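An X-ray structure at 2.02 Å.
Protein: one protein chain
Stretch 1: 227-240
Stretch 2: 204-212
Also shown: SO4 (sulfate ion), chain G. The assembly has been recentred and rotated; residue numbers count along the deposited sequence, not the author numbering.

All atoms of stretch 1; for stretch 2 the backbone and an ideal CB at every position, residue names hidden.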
# COMPACT_ATOMS: atom_id res chain seq x y z
N VAL A 227 14.81 -3.20 12.46
CA VAL A 227 15.30 -3.14 11.10
C VAL A 227 16.04 -1.82 10.94
O VAL A 227 15.64 -0.81 11.52
CB VAL A 227 14.13 -3.22 10.12
CG1 VAL A 227 13.54 -4.61 10.13
CG2 VAL A 227 13.05 -2.22 10.52
N LEU A 228 17.12 -1.82 10.18
CA LEU A 228 17.74 -0.55 9.84
C LEU A 228 17.51 -0.19 8.38
O LEU A 228 17.72 -1.01 7.49
CB LEU A 228 19.23 -0.52 10.22
CG LEU A 228 19.48 -0.52 11.73
CD1 LEU A 228 20.91 -0.08 12.02
CD2 LEU A 228 18.48 0.36 12.48
N SER A 229 17.06 1.05 8.15
CA SER A 229 16.60 1.56 6.84
C SER A 229 17.34 1.02 5.61
O SER A 229 16.77 0.92 4.52
CB SER A 229 16.60 3.10 6.84
OG SER A 229 15.67 3.63 7.77
N SER A 230 18.62 0.70 5.80
CA SER A 230 19.44 0.06 4.78
C SER A 230 20.42 -0.92 5.41
O SER A 230 20.36 -1.19 6.61
CB SER A 230 20.20 1.10 3.96
OG SER A 230 19.31 1.91 3.21
N THR A 231 21.32 -1.43 4.59
CA THR A 231 22.35 -2.37 5.03
C THR A 231 23.63 -2.13 4.23
O THR A 231 23.58 -2.01 3.01
CB THR A 231 21.89 -3.84 4.84
OG1 THR A 231 21.13 -3.97 3.63
CG2 THR A 231 21.04 -4.30 6.02
N ASN A 232 24.78 -2.03 4.90
CA ASN A 232 24.89 -2.06 6.35
C ASN A 232 25.76 -0.91 6.85
O ASN A 232 26.99 -0.98 6.78
CB ASN A 232 25.52 -3.38 6.82
CG ASN A 232 24.71 -4.60 6.42
OD1 ASN A 232 23.83 -5.05 7.15
ND2 ASN A 232 25.01 -5.15 5.24
N ASP A 233 25.13 0.16 7.35
CA ASP A 233 25.90 1.27 7.90
C ASP A 233 26.52 0.89 9.24
O ASP A 233 25.89 0.21 10.06
CB ASP A 233 25.02 2.51 8.10
CG ASP A 233 25.74 3.62 8.87
OD1 ASP A 233 26.94 3.86 8.60
OD2 ASP A 233 25.11 4.26 9.75
N LYS A 234 27.76 1.32 9.45
CA LYS A 234 28.37 1.24 10.77
C LYS A 234 27.98 2.46 11.59
O LYS A 234 28.59 3.53 11.46
CB LYS A 234 29.89 1.13 10.67
CG LYS A 234 30.57 0.90 12.01
CD LYS A 234 31.57 -0.24 11.93
CE LYS A 234 30.91 -1.50 11.38
NZ LYS A 234 31.88 -2.61 11.19
N THR A 235 26.95 2.31 12.42
CA THR A 235 26.54 3.39 13.31
C THR A 235 27.53 3.50 14.47
O THR A 235 28.30 2.58 14.72
CB THR A 235 25.13 3.15 13.85
OG1 THR A 235 25.03 1.82 14.36
CG2 THR A 235 24.08 3.36 12.75
N LYS A 236 27.50 4.63 15.17
CA LYS A 236 28.40 4.84 16.30
C LYS A 236 28.11 3.82 17.40
O LYS A 236 29.01 3.12 17.85
CB LYS A 236 28.30 6.27 16.84
CG LYS A 236 28.86 7.32 15.90
CD LYS A 236 30.25 6.94 15.42
CE LYS A 236 30.77 7.91 14.36
NZ LYS A 236 32.06 7.43 13.76
N LEU A 237 26.86 3.73 17.82
CA LEU A 237 26.47 2.66 18.71
C LEU A 237 26.08 1.48 17.83
O LEU A 237 25.47 1.66 16.78
CB LEU A 237 25.25 3.03 19.54
CG LEU A 237 25.22 4.28 20.40
CD1 LEU A 237 23.96 4.20 21.23
CD2 LEU A 237 26.46 4.33 21.29
N GLU A 238 26.43 0.28 18.25
CA GLU A 238 25.92 -0.90 17.58
C GLU A 238 25.07 -1.67 18.57
O GLU A 238 25.58 -2.40 19.42
CB GLU A 238 27.06 -1.76 17.03
CG GLU A 238 27.74 -1.15 15.82
CD GLU A 238 28.70 -2.11 15.14
OE1 GLU A 238 29.22 -3.02 15.82
OE2 GLU A 238 28.92 -1.96 13.92
N LEU A 239 23.76 -1.48 18.48
CA LEU A 239 22.83 -2.12 19.39
C LEU A 239 22.39 -3.48 18.86
O LEU A 239 22.43 -3.74 17.65
CB LEU A 239 21.60 -1.23 19.61
CG LEU A 239 21.89 0.13 20.25
CD1 LEU A 239 20.58 0.88 20.50
CD2 LEU A 239 22.66 -0.06 21.54
N ASP A 240 21.97 -4.33 19.78
CA ASP A 240 21.47 -5.65 19.44
C ASP A 240 19.97 -5.56 19.23
O ASP A 240 19.20 -5.76 20.16
CB ASP A 240 21.80 -6.64 20.57
CG ASP A 240 21.35 -8.05 20.26
OD1 ASP A 240 21.24 -8.39 19.06
OD2 ASP A 240 21.11 -8.83 21.21
N UNK A 204 15.68 7.47 15.20
CA UNK A 204 16.51 6.26 15.37
C UNK A 204 18.01 6.50 15.15
O UNK A 204 18.82 6.13 15.99
CB UNK A 204 16.03 5.18 14.40
N UNK A 205 18.38 7.07 14.02
CA UNK A 205 19.80 7.28 13.75
C UNK A 205 20.41 8.42 14.59
O UNK A 205 21.63 8.50 14.75
CB UNK A 205 20.00 7.58 12.26
N UNK A 206 19.55 9.27 15.14
CA UNK A 206 20.00 10.33 16.03
C UNK A 206 20.57 9.72 17.30
O UNK A 206 21.61 10.14 17.81
CB UNK A 206 18.86 11.29 16.36
N UNK A 207 19.85 8.72 17.81
CA UNK A 207 20.33 7.92 18.94
C UNK A 207 21.59 7.15 18.56
O UNK A 207 22.60 7.21 19.26
CB UNK A 207 19.24 6.95 19.41
N UNK A 208 21.53 6.41 17.45
CA UNK A 208 22.63 5.54 17.05
C UNK A 208 23.91 6.28 16.68
O UNK A 208 25.01 5.79 16.94
CB UNK A 208 22.19 4.68 15.86
N UNK A 209 23.77 7.44 16.05
CA UNK A 209 24.92 8.19 15.55
C UNK A 209 25.27 9.47 16.32
O UNK A 209 26.38 10.01 16.18
CB UNK A 209 24.66 8.56 14.09
N UNK A 210 24.32 9.96 17.12
CA UNK A 210 24.56 11.13 17.96
C UNK A 210 24.12 10.85 19.41
O UNK A 210 23.32 11.58 19.99
CB UNK A 210 23.82 12.35 17.40
N UNK A 211 24.68 9.79 20.01
CA UNK A 211 24.17 9.34 21.31
C UNK A 211 24.52 10.33 22.41
O UNK A 211 23.89 10.33 23.46
CB UNK A 211 24.73 7.96 21.66
N UNK A 212 25.52 11.16 22.16
CA UNK A 212 25.97 12.14 23.13
C UNK A 212 24.94 13.24 23.39
O UNK A 212 25.02 13.93 24.41
CB UNK A 212 27.28 12.77 22.65
S SO4 G . 12.94 6.71 12.22
O1 SO4 G . 12.07 7.89 12.21
O2 SO4 G . 13.29 6.38 13.60
O3 SO4 G . 12.21 5.60 11.61
O4 SO4 G . 14.14 6.97 11.43

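Position 204 is helical and its CA-to-CB bond points toward stretch 1, yet nothing of stretch 1 lies within 5.5 Å of the ideal CB. The sulfate is nearby; any residue but proline offers it the backbone amide, and a small hydroxyl side chain could add a second donor. It is Ser204: its N and OG both bond to O2 of the sulfate, at 3.1 Å and 2.6 Å.

At 205 the CA-to-CB bond points sideways, with no atom of stretch 1 within 5.5 Å of the CB. A long side chain could still reach Leu228, Ser229 and Thr235; an aromatic, methionine or arginine would have the length. Tyr205 has chi1 in m. Its OH comes 3.3 Å from Leu228 CB and 3.2 Å from Ser229 N, while CG2 of Thr235 sits at the ring edge, 3.9 Å from CE1.

Position 206 is out of reach of stretch 1; it is Gly206.

The CB at 207 points sideways, with Leu237 the apolar group to aim for. A branched or long aliphatic would do, and Leu207 (t, p) brings CD1 to 4.4 Å from Leu237 CD1.

At 208 the CB points sideways but already lies 3.9 Å from Thr235 CG2, and Leu228 and Leu239 offer methyl groups beyond, so leucine, isoleucine or methionine fits better than anything charged. Leu208, with more area covered by stretch 1 than any other residue of stretch 2, splits its ends: CD1 lies 4.1 Å from Leu228 CD1, CD2 3.9 Å from Leu239 CD1. The backbone contributes too: Leu237 N donates to Leu208 O at 2.9 Å, almost straight at 175°.

At 209 the CB points sideways, 4.7 Å from Lys236 CG, and the amide of Lys236 faces this end of the helix. That calls for an acceptor two bonds beyond CB: asparagine or aspartate, the neutral one easier beside the carboxylate of Asp233. Asn209 supplies it, OD1 accepting from Lys236 N at 2.9 Å. Two successive amides of stretch 1 thus bond here, the first to a side chain and the next to a backbone carbonyl.

Position 210 leaves helical phi/psi (-131/56) and its CB points away, so stretch 1 leaves the choice wide; Tyr210 makes no contact with it.

At 211 phi is -70°, compatible with proline, and the CB points toward stretch 1, 3.9 Å from Leu237 CD1. Proline, valine or alanine would suit. Pro211 packs CB against Leu237 CG at 3.9 Å.

Position 212 meets nothing of stretch 1 and tolerates polar or charged residues; Glu212 stays clear of it.

Stretch 2 204-212: SYGLLNYPE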
# COMPACT_ATOMS: atom_id res chain seq x y z
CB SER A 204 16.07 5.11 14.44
OG SER A 204 14.78 4.61 14.77
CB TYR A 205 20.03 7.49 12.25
CG TYR A 205 19.91 6.21 11.46
CD1 TYR A 205 20.98 5.31 11.38
CD2 TYR A 205 18.74 5.88 10.80
CE1 TYR A 205 20.88 4.12 10.66
CE2 TYR A 205 18.62 4.70 10.07
CZ TYR A 205 19.70 3.82 10.01
OH TYR A 205 19.58 2.65 9.28
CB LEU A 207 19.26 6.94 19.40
CG LEU A 207 19.69 5.96 20.50
CD1 LEU A 207 20.31 6.70 21.70
CD2 LEU A 207 18.50 5.13 20.93
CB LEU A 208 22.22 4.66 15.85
CG LEU A 208 21.08 3.67 16.05
CD1 LEU A 208 20.81 2.93 14.74
CD2 LEU A 208 21.41 2.70 17.18
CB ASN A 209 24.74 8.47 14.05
CG ASN A 209 25.11 7.28 13.18
OD1 ASN A 209 26.03 6.54 13.51
ND2 ASN A 209 24.39 7.09 12.08
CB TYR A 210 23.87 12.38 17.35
CG TYR A 210 24.49 12.74 16.02
CD1 TYR A 210 24.10 12.10 14.85
CD2 TYR A 210 25.53 13.66 15.94
CE1 TYR A 210 24.69 12.39 13.64
CE2 TYR A 210 26.13 13.97 14.73
CZ TYR A 210 25.71 13.32 13.58
OH TYR A 210 26.30 13.60 12.37
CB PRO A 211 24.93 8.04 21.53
CG PRO A 211 26.22 8.24 20.82
CD PRO A 211 25.91 9.09 19.62
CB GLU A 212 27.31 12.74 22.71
CG GLU A 212 27.22 13.85 21.67
CD GLU A 212 27.00 13.36 20.24
OE1 GLU A 212 27.41 12.21 19.91
OE2 GLU A 212 26.43 14.14 19.44
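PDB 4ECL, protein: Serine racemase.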